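Local atomic coordinates of superoxide dismutase [Fe] (Aquifex pyrophilus, PDB entry 1COJ), a protein that converts superoxide radicals into hydrogen peroxide and molecular oxygen, using one iron ion in each subunit of a homotetramer. Residues E17-N21 with E22-P26; G77-L80 with H81-F85; E106-G110 with L111-T115; L145-H148 with N149-N152. All coordinates share one frame; numbering follows the deposited sequence.

How the contacts relate
Going from the N terminus, contact 1 comes first: residues 17-21 run in from a loop and turn into the start of helix 21-47. Contact 2 is a stretch of about two and a half turns within helix 63-86, the next helix along. Contact 3 closes the short link between helices 98-107 and 111-124, and contact 4 closes a turn between strands 139-145 and 157-163. All four are local and follow in series; none nests in or crosses another. In space, contacts 2 and 4 touch, with His81 CE1 3.8 Å from His148 CE1, so the alpha-hairpin and C-terminal domains meet there beside the iron. Contact 3 stays about 14 Å or more from the others, between nearest atoms.

Contact 1 (E17-N21 with E22-P26); sequences EGISN and EQIEP
Ser20 and Ile24 meet through the first of two flat peptide carbonyls; no ring takes part. Ile24 N meets Ser20 O at 3.1 Å, tilted 21° from the carbonyl plane, and two carbons press on the same oxygen: Ile24 CG1 lies 3.3 Å and Gln23 CB 3.4 Å from Ser20 O. One residue later, at the second carbonyl, Glu25 N bonds to Asn21 O at 2.9 Å. Ser20 is the N-cap of the helix. Its hydroxyl sits between the backbone N and the carbonyl carbon (chi1 74°), which turns OG forward to accept from Gln23 N at 3.1 Å. That N-H is shared, since it also makes a weak bond to Ser20 O. Asp172 holds the same hydroxyl from outside. Just before the cap, Ile19 CG2 packs on Ile24 CD1 at 3.8 Å, the two side chains crossing at about a right angle. This pairing of the residue before the N-cap with the fourth one after it is a hydrophobic staple. Gln23 bends away at chi2 (63°), and its OE1 bonds to Asp172 N, in the neighbourhood of the iron ligands His27 and His167. Around this start of helix 21-47, Ile19 leans on Ala183 of helix 177-186 and Glu22 on Val171 of helix 170-173, while Ile24 is covered by Pro13 and Leu16 of the preceding loop.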
# COMPACT_ATOMS: atom_id res chain seq x y z
N GLU A 17 -5.28 17.06 -29.39
CA GLU A 17 -4.08 17.82 -29.71
C GLU A 17 -2.96 17.41 -28.74
O GLU A 17 -2.95 17.81 -27.58
CB GLU A 17 -4.38 19.31 -29.60
CG GLU A 17 -3.29 20.23 -30.09
CD GLU A 17 -3.67 21.69 -29.97
OE1 GLU A 17 -4.79 22.06 -30.42
OE2 GLU A 17 -2.86 22.47 -29.44
N GLY A 18 -2.02 16.61 -29.23
CA GLY A 18 -0.91 16.18 -28.39
C GLY A 18 -1.06 14.78 -27.82
O GLY A 18 -0.14 14.25 -27.21
N ILE A 19 -2.25 14.21 -27.97
CA ILE A 19 -2.52 12.86 -27.49
C ILE A 19 -3.13 12.11 -28.67
O ILE A 19 -4.28 12.35 -29.05
CB ILE A 19 -3.47 12.87 -26.27
CG1 ILE A 19 -2.85 13.68 -25.13
CG2 ILE A 19 -3.73 11.44 -25.80
CD1 ILE A 19 -3.75 13.87 -23.92
N SER A 20 -2.34 11.24 -29.28
CA SER A 20 -2.76 10.49 -30.46
C SER A 20 -3.87 9.46 -30.25
O SER A 20 -4.15 9.04 -29.13
CB SER A 20 -1.56 9.79 -31.07
OG SER A 20 -1.16 8.68 -30.29
N ASN A 21 -4.46 9.04 -31.37
CA ASN A 21 -5.51 8.03 -31.35
C ASN A 21 -4.88 6.70 -31.00
O ASN A 21 -5.50 5.83 -30.38
CB ASN A 21 -6.21 7.93 -32.71
CG ASN A 21 -6.99 9.17 -33.05
OD1 ASN A 21 -7.25 9.48 -34.21
ND2 ASN A 21 -7.45 9.86 -32.03
N GLU A 22 -3.61 6.55 -31.38
CA GLU A 22 -2.86 5.34 -31.11
C GLU A 22 -2.71 5.17 -29.60
O GLU A 22 -2.71 4.06 -29.09
CB GLU A 22 -1.47 5.42 -31.76
CG GLU A 22 -0.63 4.16 -31.61
CD GLU A 22 0.75 4.25 -32.25
OE1 GLU A 22 1.40 3.19 -32.42
OE2 GLU A 22 1.20 5.37 -32.59
N GLN A 23 -2.56 6.29 -28.89
CA GLN A 23 -2.43 6.29 -27.44
C GLN A 23 -3.79 6.03 -26.78
O GLN A 23 -3.89 5.25 -25.82
CB GLN A 23 -1.86 7.64 -26.97
CG GLN A 23 -1.77 7.81 -25.46
CD GLN A 23 -0.81 6.83 -24.82
OE1 GLN A 23 0.39 7.08 -24.74
NE2 GLN A 23 -1.35 5.70 -24.37
N ILE A 24 -4.82 6.67 -27.31
CA ILE A 24 -6.18 6.53 -26.79
C ILE A 24 -6.75 5.12 -26.92
O ILE A 24 -7.39 4.62 -26.00
CB ILE A 24 -7.14 7.53 -27.49
CG1 ILE A 24 -6.75 8.98 -27.15
CG2 ILE A 24 -8.59 7.25 -27.11
CD1 ILE A 24 -6.87 9.33 -25.67
N GLU A 25 -6.48 4.47 -28.05
CA GLU A 25 -7.01 3.14 -28.33
C GLU A 25 -6.84 2.09 -27.22
O GLU A 25 -7.84 1.62 -26.66
CB GLU A 25 -6.48 2.61 -29.67
CG GLU A 25 -7.17 1.34 -30.19
CD GLU A 25 -8.62 1.56 -30.61
OE1 GLU A 25 -9.31 0.55 -30.89
OE2 GLU A 25 -9.07 2.72 -30.68
N PRO A 26 -5.60 1.73 -26.86
CA PRO A 26 -5.43 0.73 -25.80
C PRO A 26 -5.91 1.21 -24.44
O PRO A 26 -6.42 0.42 -23.64
CB PRO A 26 -3.92 0.47 -25.82
CG PRO A 26 -3.35 1.78 -26.23
CD PRO A 26 -4.28 2.19 -27.35

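Contact 2 (G77-L80 with H81-F85); sequences GVVL and HELYF. With FE (Fe (III) ion), chain B.
Gly77 and His81 meet one turn apart on helix 63-86, in the alpha-hairpin domain of the iron/manganese superoxide dismutases, and His81 is one of the four protein ligands of the iron. With CG opposite the carbonyl carbon (chi1 -82°), the imidazole swings back along the helix, and ND1 donates to Gly77 O at 2.6 Å. The oxygen lies only 1° out of the ring plane, so this bond helps to fix the ring's rotation. Gly77 O also takes a weak bond from His81 N. Elsewhere along this stretch of helix the side chains run in pairs one turn apart. Val78 and Glu82 lie alongside each other and point the same way, Val78 CG1 coming to 3.7 Å from Glu82 OE1, whose hydrogen bond goes to Tyr32 OH, much as the Tyr84 hydroxyl bonds to that of Tyr180. Val79 and Leu83 pair likewise, with Val79 CG1 3.9 Å from Leu83 CD1; both touch the third subunit, at Phe136 and Ile211 respectively. At the far end of the imidazole from CB, His27, Asp163 and His167 share the iron with His81 NE2, which sits 2.2 Å from it, while a water oxygen binds the metal at 2.0 Å.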
# COMPACT_ATOMS: atom_id res chain seq x y z
N GLY A 77 -11.19 2.49 -10.94
CA GLY A 77 -10.60 2.43 -12.27
C GLY A 77 -11.64 2.86 -13.29
O GLY A 77 -11.35 3.64 -14.18
N VAL A 78 -12.87 2.38 -13.13
CA VAL A 78 -13.96 2.76 -14.03
C VAL A 78 -14.29 4.26 -13.92
O VAL A 78 -14.17 5.01 -14.89
CB VAL A 78 -15.26 1.94 -13.73
CG1 VAL A 78 -16.43 2.45 -14.57
CG2 VAL A 78 -15.03 0.46 -13.98
N VAL A 79 -14.68 4.69 -12.72
CA VAL A 79 -15.07 6.06 -12.45
C VAL A 79 -14.03 7.11 -12.85
O VAL A 79 -14.36 8.07 -13.56
CB VAL A 79 -15.44 6.25 -10.96
CG1 VAL A 79 -15.67 7.72 -10.65
CG2 VAL A 79 -16.70 5.45 -10.62
N LEU A 80 -12.79 6.93 -12.41
CA LEU A 80 -11.72 7.87 -12.72
C LEU A 80 -11.48 7.98 -14.23
O LEU A 80 -11.27 9.08 -14.74
CB LEU A 80 -10.44 7.49 -11.97
CG LEU A 80 -10.20 8.12 -10.59
CD1 LEU A 80 -11.49 8.52 -9.89
CD2 LEU A 80 -9.39 7.17 -9.73
N HIS A 81 -11.54 6.86 -14.94
CA HIS A 81 -11.35 6.89 -16.38
C HIS A 81 -12.49 7.61 -17.09
O HIS A 81 -12.26 8.37 -18.03
CB HIS A 81 -11.15 5.48 -16.95
CG HIS A 81 -9.75 4.97 -16.81
ND1 HIS A 81 -9.32 4.21 -15.75
CD2 HIS A 81 -8.66 5.20 -17.57
CE1 HIS A 81 -8.00 4.01 -15.89
NE2 HIS A 81 -7.56 4.59 -16.98
N GLU A 82 -13.72 7.41 -16.60
CA GLU A 82 -14.86 8.08 -17.21
C GLU A 82 -14.78 9.59 -17.02
O GLU A 82 -15.15 10.36 -17.91
CB GLU A 82 -16.17 7.52 -16.66
CG GLU A 82 -16.39 6.09 -17.08
CD GLU A 82 -17.74 5.54 -16.68
OE1 GLU A 82 -18.09 4.45 -17.16
OE2 GLU A 82 -18.46 6.18 -15.88
N LEU A 83 -14.27 10.02 -15.87
CA LEU A 83 -14.11 11.44 -15.57
C LEU A 83 -12.98 12.03 -16.41
O LEU A 83 -13.02 13.19 -16.83
CB LEU A 83 -13.82 11.64 -14.08
CG LEU A 83 -14.95 11.34 -13.09
CD1 LEU A 83 -14.40 11.27 -11.68
CD2 LEU A 83 -16.02 12.41 -13.20
N TYR A 84 -11.97 11.20 -16.67
CA TYR A 84 -10.81 11.59 -17.46
C TYR A 84 -11.15 11.77 -18.95
O TYR A 84 -10.99 12.86 -19.50
CB TYR A 84 -9.71 10.54 -17.27
CG TYR A 84 -8.49 10.68 -18.15
CD1 TYR A 84 -7.52 11.65 -17.89
CD2 TYR A 84 -8.26 9.78 -19.19
CE1 TYR A 84 -6.36 11.72 -18.65
CE2 TYR A 84 -7.10 9.85 -19.96
CZ TYR A 84 -6.15 10.82 -19.68
OH TYR A 84 -4.96 10.83 -20.39
N PHE A 85 -11.64 10.71 -19.58
CA PHE A 85 -12.00 10.76 -20.99
C PHE A 85 -13.11 11.78 -21.26
O PHE A 85 -13.06 12.54 -22.23
CB PHE A 85 -12.45 9.38 -21.49
CG PHE A 85 -11.34 8.36 -21.52
CD1 PHE A 85 -10.15 8.63 -22.19
CD2 PHE A 85 -11.50 7.13 -20.90
CE1 PHE A 85 -9.14 7.68 -22.24
CE2 PHE A 85 -10.49 6.17 -20.95
CZ PHE A 85 -9.31 6.45 -21.62
FE FE B . -5.42 4.87 -17.17
O HOH W 1 -5.04 4.61 -15.22

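Contact 3 (E106-G110 with L111-T115); sequences EDIGG and LDACT
Gly110 and Cys114 meet where the chain passes from helix 98-107 into helix 111-124. Gly109 leaves helical geometry with a positive phi of 123°, and Gly110, with phi 145°, stands at the N-cap of the next helix; both are conformations that glycine takes up easily. The new helix is launched at once: Cys114 N bonds to Gly110 O at 2.9 Å, followed by Thr115 N to Leu111 O. Among the side chains, Ile108 does most of the touching. Its CG2 methyl, lying opposite the backbone N, reaches across the bend to Cys114, 3.7 Å from CA and 3.9 Å from CB. Farther off, the same methyl is 4.2 Å from Ala113 CB. Asp112 folds back onto its own helix start: OD1 accepts from Ala113 N at 2.7 Å, met on the anti side and 33° out of the carboxylate plane. A water also donates to Asp112 OD1, at 2.9 Å, and to Gly109 O, bridging the bend on its exposed side. Residues 109-112 touch a crystal neighbour, which may influence this edge. Within the subunit, Leu111 rests on Lys101 and Cys114 on Ile104, both of helix 98-107, while Asp107 pairs with Lys103 and takes a hydrogen bond from Leu140 N of strand 139-145.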
# COMPACT_ATOMS: atom_id res chain seq x y z
N GLU A 106 -9.35 32.10 -4.01
CA GLU A 106 -9.36 32.13 -2.55
C GLU A 106 -8.83 30.87 -1.87
O GLU A 106 -8.24 30.96 -0.80
CB GLU A 106 -10.74 32.53 -2.02
CG GLU A 106 -11.90 31.68 -2.50
CD GLU A 106 -13.24 32.23 -2.05
OE1 GLU A 106 -14.01 32.69 -2.92
OE2 GLU A 106 -13.52 32.22 -0.83
N ASP A 107 -9.02 29.71 -2.49
CA ASP A 107 -8.55 28.46 -1.91
C ASP A 107 -7.12 28.10 -2.26
O ASP A 107 -6.37 27.64 -1.41
CB ASP A 107 -9.45 27.29 -2.32
CG ASP A 107 -10.82 27.36 -1.68
OD1 ASP A 107 -11.71 26.63 -2.15
OD2 ASP A 107 -11.01 28.13 -0.71
N ILE A 108 -6.75 28.29 -3.52
CA ILE A 108 -5.42 27.94 -4.00
C ILE A 108 -4.47 29.14 -4.14
O ILE A 108 -3.26 29.00 -3.96
CB ILE A 108 -5.49 27.20 -5.37
CG1 ILE A 108 -6.54 26.08 -5.33
CG2 ILE A 108 -4.12 26.62 -5.72
CD1 ILE A 108 -6.20 24.91 -4.44
N GLY A 109 -5.00 30.29 -4.51
CA GLY A 109 -4.17 31.47 -4.68
C GLY A 109 -4.25 32.08 -6.06
O GLY A 109 -3.80 33.20 -6.29
N GLY A 110 -4.83 31.35 -7.01
CA GLY A 110 -4.96 31.87 -8.36
C GLY A 110 -4.82 30.77 -9.39
O GLY A 110 -4.35 29.68 -9.06
N LEU A 111 -5.21 31.06 -10.62
CA LEU A 111 -5.12 30.09 -11.71
C LEU A 111 -3.69 29.65 -11.91
O LEU A 111 -3.42 28.46 -12.12
CB LEU A 111 -5.67 30.66 -13.02
CG LEU A 111 -7.13 30.34 -13.37
CD1 LEU A 111 -8.06 30.82 -12.28
CD2 LEU A 111 -7.49 30.98 -14.70
N ASP A 112 -2.76 30.60 -11.81
CA ASP A 112 -1.35 30.30 -11.97
C ASP A 112 -0.85 29.32 -10.91
O ASP A 112 -0.18 28.34 -11.22
CB ASP A 112 -0.50 31.58 -12.00
CG ASP A 112 -0.82 32.56 -10.86
OD1 ASP A 112 -1.62 32.25 -9.96
OD2 ASP A 112 -0.25 33.67 -10.88
N ALA A 113 -1.23 29.57 -9.66
CA ALA A 113 -0.83 28.72 -8.55
C ALA A 113 -1.46 27.34 -8.69
O ALA A 113 -0.80 26.33 -8.46
CB ALA A 113 -1.25 29.36 -7.23
N CYS A 114 -2.73 27.30 -9.11
CA CYS A 114 -3.46 26.05 -9.28
C CYS A 114 -2.86 25.16 -10.37
O CYS A 114 -2.69 23.96 -10.18
CB CYS A 114 -4.94 26.33 -9.56
SG CYS A 114 -6.01 24.87 -9.56
N THR A 115 -2.53 25.75 -11.52
CA THR A 115 -1.94 24.99 -12.61
C THR A 115 -0.61 24.39 -12.18
O THR A 115 -0.32 23.23 -12.45
CB THR A 115 -1.77 25.88 -13.88
OG1 THR A 115 -3.01 25.91 -14.59
CG2 THR A 115 -0.67 25.37 -14.80
O HOH W 2 -0.89 33.32 -7.39

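Contact 4 (L145-H148 with N149-N152); sequences LDAH and NVYN
Asn152 folds back over Leu145 and His148 at a type I beta turn, Ala147 to Val150, that follows strand 139-145. From CB, 4.2 Å from Leu145 CD2, the side chain heads inward across the leucine at about a right angle, its CG lying opposite the carbonyl carbon (chi1 -48°). Asn152 CG lies 3.8 Å from Leu145 CD1, and the OD1 branch stays near His148 O without bonding to it, both being acceptors. At the tip, ND2 is 3.4 Å from Leu145 CD1 and donates to His148 O at 2.9 Å. That N-H...O angle is 164°, the oxygen 7° out of the amide plane. ND2 also bonds to Thr154 OG1 of the third subunit. The backbone closes the turn with Asp146 N to Val150 O and a weak bond from Val150 N to Ala147 O; the buried Ala147 N has no partner in the model. Inside the protein, the His148 ring stacks on Tyr165 and bonds to Trp128 NE1 and Tyr35 OH. The His148 side chain lies about 5 Å from the iron, in the second shell beside the ligand His81. Val150 CG1 sits over the centre of one face of the Tyr151 ring. Asp146, salt-bridged to Arg65 of the third subunit, meets the edge of that ring, OD1 3.4 Å from CE1. A water bridges the pair, donating to Asp146 OD1 at 2.7 Å and lying 2.8 Å from Tyr151 OH.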
# COMPACT_ATOMS: atom_id res chain seq x y z
N LEU A 145 -2.95 10.45 -6.06
CA LEU A 145 -3.15 9.04 -5.76
C LEU A 145 -2.01 8.22 -6.35
O LEU A 145 -1.50 8.54 -7.43
CB LEU A 145 -4.47 8.53 -6.38
CG LEU A 145 -5.76 9.35 -6.32
CD1 LEU A 145 -6.89 8.50 -6.87
CD2 LEU A 145 -6.08 9.77 -4.91
N ASP A 146 -1.61 7.16 -5.66
CA ASP A 146 -0.55 6.30 -6.17
C ASP A 146 -1.10 5.13 -6.98
O ASP A 146 -0.35 4.39 -7.63
CB ASP A 146 0.36 5.79 -5.05
CG ASP A 146 1.61 6.63 -4.89
OD1 ASP A 146 2.44 6.29 -4.03
OD2 ASP A 146 1.77 7.63 -5.63
N ALA A 147 -2.42 4.98 -6.95
CA ALA A 147 -3.14 3.93 -7.67
C ALA A 147 -4.62 4.32 -7.66
O ALA A 147 -4.99 5.30 -7.02
CB ALA A 147 -2.94 2.57 -7.00
N HIS A 148 -5.46 3.57 -8.36
CA HIS A 148 -6.89 3.89 -8.40
C HIS A 148 -7.52 3.98 -7.01
O HIS A 148 -8.40 4.80 -6.78
CB HIS A 148 -7.67 2.84 -9.21
CG HIS A 148 -7.13 2.59 -10.58
ND1 HIS A 148 -6.75 3.59 -11.44
CD2 HIS A 148 -6.94 1.42 -11.25
CE1 HIS A 148 -6.33 3.06 -12.58
NE2 HIS A 148 -6.44 1.75 -12.49
N ASN A 149 -7.03 3.14 -6.10
CA ASN A 149 -7.57 3.06 -4.74
C ASN A 149 -6.57 3.31 -3.61
O ASN A 149 -6.73 2.78 -2.50
CB ASN A 149 -8.24 1.69 -4.54
CG ASN A 149 -7.27 0.51 -4.69
OD1 ASN A 149 -7.62 -0.63 -4.41
ND2 ASN A 149 -6.04 0.78 -5.10
N VAL A 150 -5.55 4.12 -3.86
CA VAL A 150 -4.55 4.40 -2.84
C VAL A 150 -4.33 5.90 -2.69
O VAL A 150 -3.85 6.56 -3.61
CB VAL A 150 -3.20 3.69 -3.12
CG1 VAL A 150 -2.16 4.09 -2.10
CG2 VAL A 150 -3.39 2.18 -3.11
N TYR A 151 -4.68 6.42 -1.50
CA TYR A 151 -4.56 7.83 -1.10
C TYR A 151 -5.77 8.71 -1.44
O TYR A 151 -5.73 9.93 -1.27
CB TYR A 151 -3.25 8.47 -1.59
CG TYR A 151 -1.99 7.75 -1.12
CD1 TYR A 151 -0.82 7.79 -1.88
CD2 TYR A 151 -1.98 7.02 0.07
CE1 TYR A 151 0.33 7.10 -1.47
CE2 TYR A 151 -0.84 6.33 0.49
CZ TYR A 151 0.31 6.37 -0.28
OH TYR A 151 1.42 5.64 0.10
N ASN A 152 -6.84 8.09 -1.91
CA ASN A 152 -8.06 8.81 -2.27
C ASN A 152 -8.64 9.42 -1.01
O ASN A 152 -8.70 8.75 0.03
CB ASN A 152 -9.14 7.88 -2.83
CG ASN A 152 -8.64 6.93 -3.90
OD1 ASN A 152 -7.69 6.18 -3.69
ND2 ASN A 152 -9.30 6.93 -5.04
O HOH W 3 2.52 4.35 -2.13